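Long-range contact in leucine aminopeptidase 2, chloroplastic (Streptomyces sp. BC16019, PDB 5LHJ), which matures the peptide natural product bottromycin as a manganese-binding metalloaminopeptidase of the M17 family, probably removing an N-terminal amino acid: residues Leu382-Asp394 / Ala407-His419. Residues are numbered along the deposited sequence; the frame is centred on the assembly and turned at random.
Sequences LGTRTGALFTPDD and AGESFCRLPLLAH
G387 lies opposite F411 and L389 opposite R413 where strands 386-390 and 410-413 run parallel, the two strands of a beta-alpha-beta unit in the M17 catalytic domain, helix 394-407 linking them. Four backbone bonds run between the two segments: G387 N gives to S410 O, C412 N to G387 O, L389 N to C412 O and L414 N to L389 O (2.9 Å). On its other edge strand 386-390 bonds to strand 458-462 through A388 and F390. Water extends the pairing at both ends. One molecule joins S410 N to R385 O; a second accepts from T391 N and R413 NE and donates to L414 O (2.7 Å). On the face that also carries A388 and C412, T386 OG1 and S410 OG lie 2.8 Å apart. Over the apolar part, L414 CB packs 3.5 Å from F390 CZ, and L416 CD2 approaches F390 CD2.

R413 is extended, CG turned anti to the backbone N (chi1 -168°), which carries the guanidinium past T391 to the start of the helix. There NH2 donates to T391 O (2.7 Å) and, with NH1, clasps D394. A leucine in its place would probably leave the D394 carboxylate without this countercharge and T391 O without this donor. T391 OG1, meanwhile, accepts from D393 N and bonds to W458 O. Guanidinium and carboxylate planes stand 81° apart, and both nitrogens converge on D394 OD1, R413 NH1 at 2.9 Å from above the carboxylate plane.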
# COMPACT_ATOMS: atom_id res chain seq x y z
N LEU A 382 5.22 -23.31 1.43
CA LEU A 382 4.77 -24.58 2.08
C LEU A 382 3.27 -24.65 2.43
O LEU A 382 2.74 -25.75 2.64
CB LEU A 382 5.61 -24.92 3.32
CG LEU A 382 7.12 -25.13 3.14
CD1 LEU A 382 7.74 -25.58 4.44
CD2 LEU A 382 7.43 -26.13 2.04
N GLY A 383 2.58 -23.51 2.49
CA GLY A 383 1.19 -23.49 2.95
C GLY A 383 1.04 -23.53 4.45
O GLY A 383 2.01 -23.66 5.20
N THR A 384 -0.21 -23.46 4.89
CA THR A 384 -0.49 -23.20 6.31
C THR A 384 -0.43 -24.42 7.23
O THR A 384 -0.53 -24.23 8.45
CB THR A 384 -1.87 -22.55 6.46
OG1 THR A 384 -2.87 -23.45 5.95
CG2 THR A 384 -1.94 -21.24 5.71
N ARG A 385 -0.29 -25.64 6.70
CA ARG A 385 -0.37 -26.86 7.53
C ARG A 385 0.92 -27.70 7.60
O ARG A 385 0.90 -28.83 8.10
CB ARG A 385 -1.54 -27.72 7.07
CG ARG A 385 -2.90 -27.06 7.29
CD ARG A 385 -4.00 -28.00 6.83
NE ARG A 385 -5.31 -27.37 6.82
CZ ARG A 385 -6.42 -27.98 6.40
NH1 ARG A 385 -6.38 -29.24 5.96
NH2 ARG A 385 -7.56 -27.33 6.41
N THR A 386 2.02 -27.14 7.12
CA THR A 386 3.28 -27.86 7.04
C THR A 386 4.40 -27.07 7.69
O THR A 386 4.58 -25.88 7.40
CB THR A 386 3.61 -28.16 5.56
OG1 THR A 386 2.58 -29.00 5.03
CG2 THR A 386 4.93 -28.87 5.41
N GLY A 387 5.16 -27.72 8.58
CA GLY A 387 6.32 -27.09 9.21
C GLY A 387 7.58 -27.28 8.37
O GLY A 387 7.61 -28.12 7.46
N ALA A 388 8.61 -26.49 8.67
CA ALA A 388 9.92 -26.60 8.00
C ALA A 388 10.93 -27.24 8.96
O ALA A 388 10.99 -26.86 10.15
CB ALA A 388 10.39 -25.24 7.53
N LEU A 389 11.69 -28.21 8.45
CA LEU A 389 12.74 -28.91 9.21
C LEU A 389 14.10 -28.58 8.60
O LEU A 389 14.28 -28.74 7.39
CB LEU A 389 12.53 -30.43 9.14
CG LEU A 389 13.69 -31.33 9.58
CD1 LEU A 389 14.03 -31.16 11.05
CD2 LEU A 389 13.35 -32.78 9.29
N PHE A 390 15.05 -28.16 9.43
CA PHE A 390 16.44 -27.94 9.01
C PHE A 390 17.37 -28.76 9.88
O PHE A 390 17.24 -28.75 11.11
CB PHE A 390 16.83 -26.49 9.18
CG PHE A 390 16.16 -25.55 8.22
CD1 PHE A 390 14.93 -24.98 8.53
CD2 PHE A 390 16.78 -25.19 7.03
CE1 PHE A 390 14.31 -24.08 7.67
CE2 PHE A 390 16.16 -24.30 6.16
CZ PHE A 390 14.93 -23.75 6.47
N THR A 391 18.32 -29.45 9.25
CA THR A 391 19.43 -30.09 9.98
C THR A 391 20.53 -30.47 8.99
O THR A 391 20.22 -30.87 7.87
CB THR A 391 18.99 -31.36 10.75
OG1 THR A 391 20.13 -31.98 11.38
CG2 THR A 391 18.33 -32.37 9.86
N PRO A 392 21.80 -30.35 9.40
CA PRO A 392 22.88 -30.88 8.53
C PRO A 392 23.04 -32.40 8.59
O PRO A 392 23.78 -32.95 7.78
CB PRO A 392 24.13 -30.18 9.06
CG PRO A 392 23.83 -29.83 10.46
CD PRO A 392 22.34 -29.65 10.59
N ASP A 393 22.38 -33.06 9.55
CA ASP A 393 22.54 -34.48 9.81
C ASP A 393 21.40 -35.26 9.14
O ASP A 393 20.25 -35.21 9.57
CB ASP A 393 22.52 -34.67 11.34
CG ASP A 393 22.87 -36.07 11.80
OD1 ASP A 393 22.36 -37.07 11.25
OD2 ASP A 393 23.65 -36.16 12.77
N ASP A 394 21.73 -35.96 8.05
CA ASP A 394 20.73 -36.74 7.31
C ASP A 394 20.03 -37.80 8.17
O ASP A 394 18.82 -37.99 8.04
CB ASP A 394 21.36 -37.40 6.07
CG ASP A 394 21.70 -36.40 4.97
OD1 ASP A 394 21.21 -35.26 4.97
OD2 ASP A 394 22.48 -36.79 4.06
N ALA A 407 3.09 -39.48 13.86
CA ALA A 407 2.25 -38.54 14.58
C ALA A 407 1.15 -37.90 13.73
O ALA A 407 0.24 -37.30 14.28
CB ALA A 407 3.11 -37.46 15.21
N GLY A 408 1.23 -38.02 12.41
CA GLY A 408 0.28 -37.37 11.51
C GLY A 408 0.48 -35.86 11.40
O GLY A 408 -0.49 -35.12 11.19
N GLU A 409 1.72 -35.40 11.53
CA GLU A 409 2.05 -33.97 11.39
C GLU A 409 2.94 -33.80 10.16
O GLU A 409 3.85 -34.60 9.91
CB GLU A 409 2.74 -33.44 12.64
CG GLU A 409 1.86 -33.61 13.88
CD GLU A 409 2.33 -32.83 15.10
OE1 GLU A 409 3.45 -33.10 15.60
OE2 GLU A 409 1.54 -31.99 15.60
N SER A 410 2.68 -32.75 9.39
CA SER A 410 3.36 -32.53 8.11
C SER A 410 4.59 -31.62 8.26
O SER A 410 4.46 -30.47 8.72
CB SER A 410 2.38 -31.94 7.11
OG SER A 410 3.01 -31.67 5.88
N PHE A 411 5.76 -32.14 7.88
CA PHE A 411 7.00 -31.38 7.80
C PHE A 411 7.66 -31.56 6.44
O PHE A 411 7.53 -32.60 5.81
CB PHE A 411 7.99 -31.86 8.86
CG PHE A 411 7.77 -31.26 10.21
CD1 PHE A 411 6.93 -31.88 11.12
CD2 PHE A 411 8.40 -30.06 10.57
CE1 PHE A 411 6.72 -31.32 12.37
CE2 PHE A 411 8.19 -29.51 11.82
CZ PHE A 411 7.35 -30.13 12.72
N CYS A 412 8.38 -30.53 6.01
CA CYS A 412 9.20 -30.55 4.82
C CYS A 412 10.61 -30.16 5.22
O CYS A 412 10.80 -29.11 5.83
CB CYS A 412 8.68 -29.53 3.80
SG CYS A 412 9.68 -29.49 2.30
N ARG A 413 11.60 -30.98 4.88
CA ARG A 413 13.00 -30.60 5.08
C ARG A 413 13.42 -29.54 4.06
O ARG A 413 13.27 -29.73 2.85
CB ARG A 413 13.94 -31.80 4.98
CG ARG A 413 15.35 -31.48 5.47
CD ARG A 413 16.28 -32.62 5.21
NE ARG A 413 17.62 -32.35 5.72
CZ ARG A 413 18.64 -33.19 5.61
NH1 ARG A 413 18.47 -34.38 5.01
NH2 ARG A 413 19.83 -32.85 6.09
N LEU A 414 13.95 -28.42 4.54
CA LEU A 414 14.55 -27.42 3.67
C LEU A 414 16.07 -27.41 3.85
O LEU A 414 16.56 -27.73 4.92
CB LEU A 414 13.95 -26.05 3.96
CG LEU A 414 12.45 -25.91 3.69
CD1 LEU A 414 12.00 -24.50 4.04
CD2 LEU A 414 12.10 -26.24 2.25
N PRO A 415 16.82 -27.04 2.80
CA PRO A 415 18.29 -27.07 2.84
C PRO A 415 18.92 -25.88 3.55
O PRO A 415 18.45 -24.74 3.43
CB PRO A 415 18.66 -27.05 1.35
CG PRO A 415 17.56 -26.26 0.72
CD PRO A 415 16.33 -26.71 1.45
N LEU A 416 20.01 -26.16 4.25
CA LEU A 416 20.87 -25.11 4.81
C LEU A 416 21.79 -24.62 3.69
O LEU A 416 22.95 -24.98 3.62
CB LEU A 416 21.66 -25.64 6.01
CG LEU A 416 20.79 -25.94 7.24
CD1 LEU A 416 21.45 -26.95 8.17
CD2 LEU A 416 20.48 -24.66 8.01
N LEU A 417 21.25 -23.76 2.82
CA LEU A 417 21.93 -23.35 1.60
C LEU A 417 23.13 -22.46 1.89
O LEU A 417 22.98 -21.35 2.39
CB LEU A 417 20.98 -22.60 0.67
CG LEU A 417 19.80 -23.40 0.11
CD1 LEU A 417 18.78 -22.50 -0.57
CD2 LEU A 417 20.24 -24.50 -0.84
N ALA A 418 24.33 -22.94 1.56
CA ALA A 418 25.55 -22.17 1.81
C ALA A 418 25.53 -20.79 1.14
O ALA A 418 25.99 -19.81 1.72
CB ALA A 418 26.77 -22.96 1.36
N HIS A 419 24.94 -20.70 -0.06
CA HIS A 419 24.87 -19.42 -0.76
C HIS A 419 23.93 -18.39 -0.12
O HIS A 419 24.02 -17.20 -0.44
CB HIS A 419 24.57 -19.61 -2.25
CG HIS A 419 23.23 -20.21 -2.55
ND1 HIS A 419 23.08 -21.51 -3.01
CD2 HIS A 419 21.98 -19.69 -2.49
CE1 HIS A 419 21.80 -21.75 -3.22
NE2 HIS A 419 21.11 -20.66 -2.91
O HOH W 1 0.24 -31.32 9.65
O HOH W 2 18.20 -29.41 6.33